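Local coordinates for protein dehydratase, IlvD/Edd family (Caulobacter crescentus, PDB 5OYN) that catalyses the dehydration of D-xylonate, and of D-gluconate with similar efficiency, using a [2Fe-2S] cluster and magnesium, at residues V120-L123 / H124-I128; I179-S182 / R183-L186; I304-D307 / D308-A312; P559-T563 / P564-I568. All coordinates share one frame; numbering follows the deposited sequence.

Interaction 1 (V120-L123 / H124-I128); sequences VETL and HGYPI
The ring of Y126 turns an edge toward T122. Its CD1 lies 3.2 Å from T122 O, close to the ring plane, and T122 CA sits at the same edge. The methyl CG2 of T122 is 3.9 Å from CD1. Y126 CG stands anti to its own carbonyl carbon (chi1 -67°), which lays the ring back along the last helical turn. I128 comes in from beyond the turn. Its CD1 reaches T122 O at 3.5 Å, and its CG2 meets CD2 of L123 at 4.2 Å, the two side chains crossing at a slant. This is the C-terminal end of helix 109-125. H124 N still bonds to V120 O (2.8 Å) and G125 N to E121 O (2.7 Å), but Y126 N makes a weak bond to T122 O. Y126 is the first residue to leave helical angles, and an inverse gamma turn centred on P127 follows. The Y126 hydroxyl bonds to the backbone N of F100 in the second subunit. With an alanine here the F100 N-H of the second subunit would probably lose its hydroxyl partner, and a gap would be likely to open beside T122. E121 faces the same subunit, with a salt bridge to its R104.

Interaction 2 (I179-S182 / R183-L186); sequences IWRS and RRKL
W180 and R183 make the main side-chain contact. The two run alongside each other in the same direction, with ring and guanidinium planes 32° apart. NH2 of R183 comes to the indole edge, 3.1 Å from W180 CZ3, near the ring plane; it is not stacked over the face. Bends at chi2 and chi3 bring the R183 guanidinium back along the indole. R184 packs differently: W180 O lies over one face of its guanidinium, 3.6 Å above the plane and toward the rim. K185 lays its CG 3.1 Å from R181 O. Backbone bonds run i to i+4, from R183 N to I179 O (2.9 Å) and from L186 N to S182 O (3.0 Å). The bonds to R181 O, from R184 N and K185 N, are weak. Charged partners lie outside the helix. R184 forms a salt bridge with D503, which probably eases the like charge of R181 nearby. R183 bridges D31 and the terminal carboxylate of H600, both of the second subunit. W180 NE1 bonds to T501. In this regular alpha-helical stretch I179, W180 and S182 are buried; W180 lies near the magnesium site, without contact, its side chain about 6 Å from that of magnesium ligand E472.

Interaction 3 (I304-D307 / D308-A312); sequences ITAD and DWRAA
D308 meets T305 at the start of helix 306-312 in the half of a capping box where the side chain three residues on takes the backbone N-H. T305 lies at the mouth of the helix, and its N-H and hydroxyl both point to the D308 carboxylate. The bond from T305 N to D308 OD2 is 2.8 Å and almost straight, at 177°. It uses the anti lone pair of OD2, away from the other oxygen. The hydroxyl OG1 donates to the same oxygen at 2.9 Å, from above the carboxylate plane. T305 OG1 sits between its backbone N and carbonyl carbon (chi1 60°), which directs it at D308. D308 N in turn bonds to T305 O, so the two residues are tied at both backbone and side chain. K270 of helix 270-282 makes a salt bridge with OD2, adding a third partner to that atom. An asparagine at D308 would probably weaken the hold on K270, leaving that lysine without its countercharge. The aliphatic side of D308 is covered too: I304 CG2 is 3.7 Å from D308 CB, the side chains crossing at about a right angle. W309 packs against I277 and I293 of helices 270-282 and 289-299, with NE1 4.2 Å from I304 CG2. D307 has a looser partner on the outer side. Its carboxylate and the guanidinium of R310 are turned 55° apart, and the charges are too distant for a salt bridge. R310 runs extended from CG to NE. The closest touch of these two side chains is D307 OD1 to R310 CD, at 3.4 Å.

Interaction 4 (P559-T563 / P564-I568); sequences PATMT and PWQEI
The chain runs as an extended loop through P559-T561 and enters helix 564-572 at P564, with T563 as N-cap. T563 OG1 accepts from Q566 N at 3.1 Å, and E567 N bonds to T563 O at 3.2 Å, nearly in line with the C=O. The T563 hydroxyl oxygen lies between its own N and carbonyl carbon (chi1 71°), facing the first turn. Q566 then folds its side chain back over the cap. Its CG touches T563 OG1 at 3.2 Å, and the chain extends beyond CG to carry the amide to M562. There OE1 accepts from M562 N at 3.0 Å, the donor standing above the amide plane. A water bridges OE1 and A560 O, giving OE1 a second donor. On another flank, the methyl CG2 of T561 packs 3.3 Å from E567 N. The loop is also tied down by R570, which bonds to T561 OG1 and P559 O. T563 OG1 reaches E121 of the second subunit, and E567 makes a salt bridge to K587 and a hydrogen bond to Y588 of that subunit. The W565 indole packs on L114 and L117 of helix 109-125, where NE1 bonds to L110 O, and Q566 meets the same helix at L110.

Overall arrangement
The four contacts are local, each within or at an end of a helix, and none touches another within the chain. Interactions 1 and 2 lie on opposite sides of the chain's centre, their own centres 45 Å apart. Interactions 1 and 4 come nearest, about 11 Å between nearest atoms. They also meet across the contact with the second subunit, where E121 of one subunit bonds to T563 of the other. Interactions 1, 2 and 4 all touch the second subunit; interaction 3 touches no other chain. Interaction 2 is nearest the active site, its W180 side chain about 8 Å from magnesium. The Y126 side chain of interaction 1 is about 9 Å from a [2Fe-2S] cluster.

Interaction 1 (V120-L123 / H124-I128)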
loop_
_atom_site.group_PDB
_atom_site.type_symbol
_atom_site.label_atom_id
_atom_site.label_comp_id
_atom_site.label_asym_id
_atom_site.label_seq_id
_atom_site.Cartn_x
_atom_site.Cartn_y
_atom_site.Cartn_z
ATOM N N VAL A 120 -3.609 -21.783 -15.064
ATOM C CA VAL A 120 -3.697 -23.206 -14.709
ATOM C C VAL A 120 -2.366 -23.700 -14.144
ATOM O O VAL A 120 -2.341 -24.428 -13.145
ATOM C CB VAL A 120 -4.178 -24.091 -15.893
ATOM C CG1 VAL A 120 -5.350 -23.470 -16.645
ATOM C CG2 VAL A 120 -3.047 -24.482 -16.852
ATOM N N GLU A 121 -1.240 -23.296 -14.747
ATOM C CA GLU A 121 0.061 -23.662 -14.192
ATOM C C GLU A 121 0.155 -23.271 -12.717
ATOM O O GLU A 121 0.528 -24.087 -11.872
ATOM C CB GLU A 121 1.190 -23.003 -14.990
ATOM C CG GLU A 121 1.587 -23.697 -16.306
ATOM C CD GLU A 121 1.401 -25.221 -16.304
ATOM O OE1 GLU A 121 0.298 -25.677 -16.685
ATOM O OE2 GLU A 121 2.358 -25.962 -15.963
ATOM N N THR A 122 -0.212 -22.026 -12.395
ATOM C CA THR A 122 -0.170 -21.539 -11.018
ATOM C C THR A 122 -1.156 -22.290 -10.128
ATOM O O THR A 122 -0.783 -22.796 -9.064
ATOM C CB THR A 122 -0.462 -20.031 -10.997
ATOM O OG1 THR A 122 0.471 -19.348 -11.840
ATOM C CG2 THR A 122 -0.391 -19.463 -9.584
ATOM N N LEU A 123 -2.432 -22.357 -10.535
ATOM C CA LEU A 123 -3.447 -22.996 -9.690
ATOM C C LEU A 123 -3.107 -24.453 -9.410
ATOM O O LEU A 123 -3.328 -24.954 -8.300
ATOM C CB LEU A 123 -4.818 -22.913 -10.350
ATOM C CG LEU A 123 -5.511 -21.560 -10.437
ATOM C CD1 LEU A 123 -6.921 -21.774 -10.967
ATOM C CD2 LEU A 123 -5.541 -20.895 -9.087
ATOM N N HIS A 124 -2.563 -25.148 -10.403
ATOM C CA HIS A 124 -2.257 -26.558 -10.239
ATOM C C HIS A 124 -0.876 -26.803 -9.646
ATOM O O HIS A 124 -0.686 -27.811 -8.955
ATOM C CB HIS A 124 -2.384 -27.267 -11.587
ATOM C CG HIS A 124 -2.058 -28.721 -11.527
ATOM N ND1 HIS A 124 -2.879 -29.640 -10.909
ATOM C CD2 HIS A 124 -0.987 -29.415 -11.982
ATOM C CE1 HIS A 124 -2.333 -30.839 -10.996
ATOM N NE2 HIS A 124 -1.187 -30.729 -11.644
ATOM N N GLY A 125 0.081 -25.890 -9.866
ATOM C CA GLY A 125 1.471 -26.050 -9.474
ATOM C C GLY A 125 1.866 -25.594 -8.084
ATOM O O GLY A 125 2.999 -25.865 -7.668
ATOM N N TYR A 126 0.988 -24.926 -7.346
ATOM C CA TYR A 126 1.306 -24.400 -6.027
ATOM C C TYR A 126 0.296 -24.919 -5.017
ATOM O O TYR A 126 -0.767 -25.418 -5.397
ATOM C CB TYR A 126 1.305 -22.863 -6.036
ATOM C CG TYR A 126 2.420 -22.266 -6.858
ATOM C CD1 TYR A 126 2.220 -21.931 -8.195
ATOM C CD2 TYR A 126 3.676 -22.049 -6.306
ATOM C CE1 TYR A 126 3.243 -21.385 -8.957
ATOM C CE2 TYR A 126 4.700 -21.504 -7.050
ATOM C CZ TYR A 126 4.483 -21.171 -8.374
ATOM O OH TYR A 126 5.509 -20.632 -9.121
ATOM N N PRO A 127 0.599 -24.835 -3.716
ATOM C CA PRO A 127 -0.334 -25.397 -2.727
ATOM C C PRO A 127 -1.583 -24.551 -2.560
ATOM O O PRO A 127 -1.810 -23.960 -1.498
ATOM C CB PRO A 127 0.496 -25.433 -1.438
ATOM C CG PRO A 127 1.470 -24.353 -1.607
ATOM C CD PRO A 127 1.819 -24.324 -3.075
ATOM N N ILE A 128 -2.401 -24.491 -3.609
ATOM C CA ILE A 128 -3.591 -23.650 -3.654
ATOM C C ILE A 128 -4.817 -24.549 -3.592
ATOM O O ILE A 128 -4.909 -25.536 -4.334
ATOM C CB ILE A 128 -3.598 -22.774 -4.917
ATOM C CG1 ILE A 128 -2.463 -21.750 -4.838
ATOM C CG2 ILE A 128 -4.949 -22.085 -5.105
ATOM C CD1 ILE A 128 -2.041 -21.219 -6.188
#

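Interaction 2 (I179-S182 / R183-L186)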
loop_
_atom_site.group_PDB
_atom_site.type_symbol
_atom_site.label_atom_id
_atom_site.label_comp_id
_atom_site.label_asym_id
_atom_site.label_seq_id
_atom_site.Cartn_x
_atom_site.Cartn_y
_atom_site.Cartn_z
ATOM N N ILE A 179 -16.649 6.791 -28.576
ATOM C CA ILE A 179 -15.685 6.778 -29.673
ATOM C C ILE A 179 -16.396 6.599 -31.013
ATOM O O ILE A 179 -16.125 7.329 -31.973
ATOM C CB ILE A 179 -14.622 5.687 -29.455
ATOM C CG1 ILE A 179 -13.893 5.879 -28.112
ATOM C CG2 ILE A 179 -13.637 5.665 -30.619
ATOM C CD1 ILE A 179 -13.383 7.281 -27.845
ATOM N N TRP A 180 -17.314 5.627 -31.102
ATOM C CA TRP A 180 -17.992 5.359 -32.373
ATOM C C TRP A 180 -18.919 6.498 -32.772
ATOM O O TRP A 180 -19.014 6.823 -33.960
ATOM C CB TRP A 180 -18.772 4.051 -32.302
ATOM C CG TRP A 180 -18.162 3.051 -31.394
ATOM C CD1 TRP A 180 -18.778 2.387 -30.368
ATOM C CD2 TRP A 180 -16.810 2.596 -31.414
ATOM N NE1 TRP A 180 -17.887 1.549 -29.744
ATOM C CE2 TRP A 180 -16.669 1.662 -30.363
ATOM C CE3 TRP A 180 -15.701 2.886 -32.214
ATOM C CZ2 TRP A 180 -15.464 1.005 -30.102
ATOM C CZ3 TRP A 180 -14.491 2.236 -31.941
ATOM C CH2 TRP A 180 -14.388 1.304 -30.900
ATOM N N ARG A 181 -19.624 7.115 -31.808
ATOM C CA ARG A 181 -20.438 8.287 -32.136
ATOM C C ARG A 181 -19.571 9.480 -32.505
ATOM O O ARG A 181 -19.974 10.311 -33.320
ATOM C CB ARG A 181 -21.367 8.676 -30.978
ATOM C CG ARG A 181 -22.184 7.532 -30.421
ATOM C CD ARG A 181 -23.477 7.956 -29.730
ATOM N NE ARG A 181 -24.443 6.850 -29.812
ATOM C CZ ARG A 181 -25.107 6.326 -28.779
ATOM N NH1 ARG A 181 -24.940 6.817 -27.547
ATOM N NH2 ARG A 181 -25.948 5.307 -28.980
ATOM N N SER A 182 -18.387 9.594 -31.923
ATOM C CA SER A 182 -17.559 10.746 -32.230
ATOM C C SER A 182 -16.816 10.575 -33.539
ATOM O O SER A 182 -16.439 11.584 -34.146
ATOM C CB SER A 182 -16.574 11.024 -31.088
ATOM O OG SER A 182 -17.238 11.720 -30.042
ATOM N N ARG A 183 -16.587 9.328 -33.973
ATOM C CA ARG A 183 -16.042 9.093 -35.307
ATOM C C ARG A 183 -16.985 9.623 -36.384
ATOM O O ARG A 183 -16.533 10.107 -37.429
ATOM C CB ARG A 183 -15.768 7.597 -35.510
ATOM C CG ARG A 183 -14.467 7.103 -34.881
ATOM C CD ARG A 183 -13.761 6.054 -35.735
ATOM N NE ARG A 183 -13.973 4.687 -35.254
ATOM C CZ ARG A 183 -13.078 3.694 -35.319
ATOM N NH1 ARG A 183 -11.876 3.879 -35.848
ATOM N NH2 ARG A 183 -13.389 2.492 -34.857
ATOM N N ARG A 184 -18.294 9.578 -36.129
ATOM C CA ARG A 184 -19.270 10.030 -37.108
ATOM C C ARG A 184 -19.377 11.547 -37.138
ATOM O O ARG A 184 -19.495 12.143 -38.214
ATOM C CB ARG A 184 -20.630 9.398 -36.806
ATOM C CG ARG A 184 -20.590 7.881 -36.891
ATOM C CD ARG A 184 -21.968 7.287 -36.759
ATOM N NE ARG A 184 -21.964 6.073 -35.950
ATOM C CZ ARG A 184 -22.721 5.903 -34.870
ATOM N NH1 ARG A 184 -23.544 6.877 -34.476
ATOM N NH2 ARG A 184 -22.659 4.763 -34.190
ATOM N N LYS A 185 -19.335 12.187 -35.972
ATOM C CA LYS A 185 -19.465 13.638 -35.929
ATOM C C LYS A 185 -18.196 14.335 -36.401
ATOM O O LYS A 185 -18.266 15.427 -36.970
ATOM C CB LYS A 185 -19.845 14.068 -34.517
ATOM C CG LYS A 185 -20.965 13.222 -33.927
ATOM C CD LYS A 185 -21.843 14.037 -32.997
ATOM C CE LYS A 185 -21.981 13.360 -31.637
ATOM N NZ LYS A 185 -23.331 12.762 -31.437
ATOM N N LEU A 186 -17.035 13.719 -36.199
ATOM C CA LEU A 186 -15.802 14.289 -36.729
ATOM C C LEU A 186 -15.758 14.199 -38.245
ATOM O O LEU A 186 -15.222 15.101 -38.905
ATOM C CB LEU A 186 -14.590 13.586 -36.131
ATOM C CG LEU A 186 -13.232 14.132 -36.559
ATOM C CD1 LEU A 186 -12.900 15.404 -35.783
ATOM C CD2 LEU A 186 -12.143 13.083 -36.366
#

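Interaction 3 (I304-D307 / D308-A312)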
loop_
_atom_site.group_PDB
_atom_site.type_symbol
_atom_site.label_atom_id
_atom_site.label_comp_id
_atom_site.label_asym_id
_atom_site.label_seq_id
_atom_site.Cartn_x
_atom_site.Cartn_y
_atom_site.Cartn_z
ATOM N N ILE A 304 -21.893 -26.173 -26.790
ATOM C CA ILE A 304 -22.889 -25.154 -27.090
ATOM C C ILE A 304 -22.882 -24.911 -28.583
ATOM O O ILE A 304 -21.855 -24.519 -29.154
ATOM C CB ILE A 304 -22.658 -23.854 -26.317
ATOM C CG1 ILE A 304 -22.811 -24.138 -24.828
ATOM C CG2 ILE A 304 -23.670 -22.809 -26.762
ATOM C CD1 ILE A 304 -23.261 -22.963 -24.045
ATOM N N THR A 305 -24.036 -25.124 -29.201
ATOM C CA THR A 305 -24.207 -25.205 -30.640
ATOM C C THR A 305 -25.006 -24.010 -31.128
ATOM O O THR A 305 -25.667 -23.313 -30.350
ATOM C CB THR A 305 -24.918 -26.515 -31.012
ATOM O OG1 THR A 305 -26.204 -26.559 -30.376
ATOM C CG2 THR A 305 -24.116 -27.707 -30.540
ATOM N N ALA A 306 -24.962 -23.799 -32.445
ATOM C CA ALA A 306 -25.700 -22.693 -33.037
ATOM C C ALA A 306 -27.175 -22.735 -32.661
ATOM O O ALA A 306 -27.834 -21.687 -32.626
ATOM C CB ALA A 306 -25.523 -22.704 -34.555
ATOM N N ASP A 307 -27.703 -23.908 -32.337
ATOM C CA ASP A 307 -29.103 -23.961 -31.943
ATOM C C ASP A 307 -29.318 -23.423 -30.537
ATOM O O ASP A 307 -30.396 -22.896 -30.236
ATOM C CB ASP A 307 -29.625 -25.388 -32.071
ATOM C CG ASP A 307 -30.163 -25.672 -33.459
ATOM O OD1 ASP A 307 -30.847 -24.779 -34.030
ATOM O OD2 ASP A 307 -29.882 -26.778 -33.978
ATOM N N ASP A 308 -28.305 -23.516 -29.681
ATOM C CA ASP A 308 -28.423 -22.913 -28.362
ATOM C C ASP A 308 -28.553 -21.393 -28.437
ATOM O O ASP A 308 -29.192 -20.795 -27.563
ATOM C CB ASP A 308 -27.238 -23.332 -27.512
ATOM C CG ASP A 308 -27.244 -24.817 -27.232
ATOM O OD1 ASP A 308 -28.224 -25.287 -26.597
ATOM O OD2 ASP A 308 -26.290 -25.510 -27.665
ATOM N N TRP A 309 -28.007 -20.759 -29.482
ATOM C CA TRP A 309 -28.200 -19.320 -29.654
ATOM C C TRP A 309 -29.560 -18.989 -30.264
ATOM O O TRP A 309 -30.209 -18.028 -29.829
ATOM C CB TRP A 309 -27.076 -18.724 -30.507
ATOM C CG TRP A 309 -25.717 -18.917 -29.907
ATOM C CD1 TRP A 309 -24.748 -19.779 -30.339
ATOM C CD2 TRP A 309 -25.181 -18.261 -28.749
ATOM N NE1 TRP A 309 -23.638 -19.698 -29.524
ATOM C CE2 TRP A 309 -23.879 -18.775 -28.540
ATOM C CE3 TRP A 309 -25.673 -17.288 -27.867
ATOM C CZ2 TRP A 309 -23.063 -18.340 -27.493
ATOM C CZ3 TRP A 309 -24.867 -16.862 -26.833
ATOM C CH2 TRP A 309 -23.576 -17.384 -26.653
ATOM N N ARG A 310 -30.002 -19.751 -31.281
ATOM C CA ARG A 310 -31.340 -19.539 -31.845
ATOM C C ARG A 310 -32.424 -19.646 -30.788
ATOM O O ARG A 310 -33.449 -18.960 -30.875
ATOM C CB ARG A 310 -31.639 -20.538 -32.975
ATOM C CG ARG A 310 -30.748 -20.410 -34.189
ATOM C CD ARG A 310 -30.767 -21.556 -35.185
ATOM N NE ARG A 310 -30.267 -21.035 -36.452
ATOM C CZ ARG A 310 -29.289 -21.590 -37.157
ATOM N NH1 ARG A 310 -28.710 -22.715 -36.730
ATOM N NH2 ARG A 310 -28.892 -21.015 -38.294
ATOM N N ALA A 311 -32.219 -20.505 -29.792
ATOM C CA ALA A 311 -33.169 -20.622 -28.692
ATOM C C ALA A 311 -33.510 -19.265 -28.079
ATOM O O ALA A 311 -34.678 -18.995 -27.761
ATOM C CB ALA A 311 -32.591 -21.555 -27.628
ATOM N N ALA A 312 -32.505 -18.392 -27.930
ATOM C CA ALA A 312 -32.625 -17.138 -27.199
ATOM C C ALA A 312 -32.922 -15.927 -28.082
ATOM O O ALA A 312 -33.075 -14.824 -27.553
ATOM C CB ALA A 312 -31.343 -16.885 -26.403
#

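Interaction 4 (P559-T563 / P564-I568)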
loop_
_atom_site.group_PDB
_atom_site.type_symbol
_atom_site.label_atom_id
_atom_site.label_comp_id
_atom_site.label_asym_id
_atom_site.label_seq_id
_atom_site.Cartn_x
_atom_site.Cartn_y
_atom_site.Cartn_z
ATOM N N PRO A 559 -1.023 -10.665 -42.684
ATOM C CA PRO A 559 0.323 -10.300 -42.210
ATOM C C PRO A 559 1.073 -11.470 -41.590
ATOM O O PRO A 559 0.490 -12.341 -40.937
ATOM C CB PRO A 559 0.043 -9.210 -41.171
ATOM C CG PRO A 559 -1.285 -8.644 -41.562
ATOM C CD PRO A 559 -2.064 -9.815 -42.079
ATOM N N ALA A 560 2.388 -11.472 -41.799
ATOM C CA ALA A 560 3.242 -12.507 -41.240
ATOM C C ALA A 560 3.175 -12.508 -39.713
ATOM O O ALA A 560 2.841 -11.507 -39.071
ATOM C CB ALA A 560 4.688 -12.307 -41.694
ATOM N N THR A 561 3.494 -13.664 -39.137
ATOM C CA THR A 561 3.599 -13.790 -37.692
ATOM C C THR A 561 4.733 -12.915 -37.163
ATOM O O THR A 561 5.785 -12.784 -37.796
ATOM C CB THR A 561 3.816 -15.259 -37.335
ATOM O OG1 THR A 561 2.681 -16.021 -37.785
ATOM C CG2 THR A 561 4.031 -15.453 -35.821
ATOM N N MET A 562 4.506 -12.291 -35.998
ATOM C CA MET A 562 5.404 -11.267 -35.474
ATOM C C MET A 562 6.064 -11.617 -34.150
ATOM O O MET A 562 7.195 -11.186 -33.918
ATOM C CB MET A 562 4.653 -9.942 -35.297
ATOM C CG MET A 562 4.160 -9.340 -36.599
ATOM S SD MET A 562 5.485 -9.040 -37.797
ATOM C CE MET A 562 4.522 -8.836 -39.325
ATOM N N THR A 563 5.397 -12.364 -33.275
ATOM C CA THR A 563 5.906 -12.641 -31.942
ATOM C C THR A 563 5.853 -14.133 -31.667
ATOM O O THR A 563 5.017 -14.840 -32.233
ATOM C CB THR A 563 5.091 -11.922 -30.853
ATOM O OG1 THR A 563 3.801 -12.540 -30.742
ATOM C CG2 THR A 563 4.926 -10.433 -31.159
ATOM N N PRO A 564 6.720 -14.634 -30.785
ATOM C CA PRO A 564 6.598 -16.045 -30.372
ATOM C C PRO A 564 5.178 -16.462 -30.023
ATOM O O PRO A 564 4.763 -17.556 -30.408
ATOM C CB PRO A 564 7.538 -16.133 -29.156
ATOM C CG PRO A 564 8.585 -15.092 -29.418
ATOM C CD PRO A 564 7.937 -13.993 -30.248
ATOM N N TRP A 565 4.410 -15.634 -29.314
ATOM C CA TRP A 565 3.089 -16.103 -28.914
ATOM C C TRP A 565 2.148 -16.169 -30.108
ATOM O O TRP A 565 1.257 -17.026 -30.149
ATOM C CB TRP A 565 2.517 -15.219 -27.805
ATOM C CG TRP A 565 1.102 -15.527 -27.488
ATOM C CD1 TRP A 565 0.028 -14.701 -27.657
ATOM C CD2 TRP A 565 0.580 -16.759 -26.972
ATOM N NE1 TRP A 565 -1.135 -15.339 -27.278
ATOM C CE2 TRP A 565 -0.823 -16.603 -26.849
ATOM C CE3 TRP A 565 1.157 -17.980 -26.607
ATOM C CZ2 TRP A 565 -1.657 -17.624 -26.377
ATOM C CZ3 TRP A 565 0.322 -18.996 -26.125
ATOM C CH2 TRP A 565 -1.067 -18.807 -26.017
ATOM N N GLN A 566 2.349 -15.303 -31.101
ATOM C CA GLN A 566 1.483 -15.337 -32.274
ATOM C C GLN A 566 1.681 -16.624 -33.071
ATOM O O GLN A 566 0.713 -17.183 -33.605
ATOM C CB GLN A 566 1.737 -14.111 -33.145
ATOM C CG GLN A 566 1.172 -12.828 -32.574
ATOM C CD GLN A 566 1.537 -11.632 -33.416
ATOM O OE1 GLN A 566 1.866 -11.775 -34.593
ATOM N NE2 GLN A 566 1.486 -10.442 -32.823
ATOM N N GLU A 567 2.924 -17.115 -33.157
ATOM C CA GLU A 567 3.162 -18.403 -33.799
ATOM C C GLU A 567 2.383 -19.511 -33.101
ATOM O O GLU A 567 1.695 -20.312 -33.752
ATOM C CB GLU A 567 4.654 -18.728 -33.818
ATOM C CG GLU A 567 4.932 -20.180 -34.188
ATOM C CD GLU A 567 6.184 -20.368 -35.032
ATOM O OE1 GLU A 567 6.585 -21.540 -35.242
ATOM O OE2 GLU A 567 6.767 -19.352 -35.477
ATOM N N ILE A 568 2.467 -19.569 -31.770
ATOM C CA ILE A 568 1.699 -20.568 -31.035
ATOM C C ILE A 568 0.214 -20.355 -31.253
ATOM O O ILE A 568 -0.525 -21.304 -31.537
ATOM C CB ILE A 568 2.037 -20.531 -29.539
ATOM C CG1 ILE A 568 3.461 -21.023 -29.300
ATOM C CG2 ILE A 568 1.015 -21.348 -28.757
ATOM C CD1 ILE A 568 4.132 -20.317 -28.147
HETATM O O HOH W 1 0.954 -10.140 -37.039
#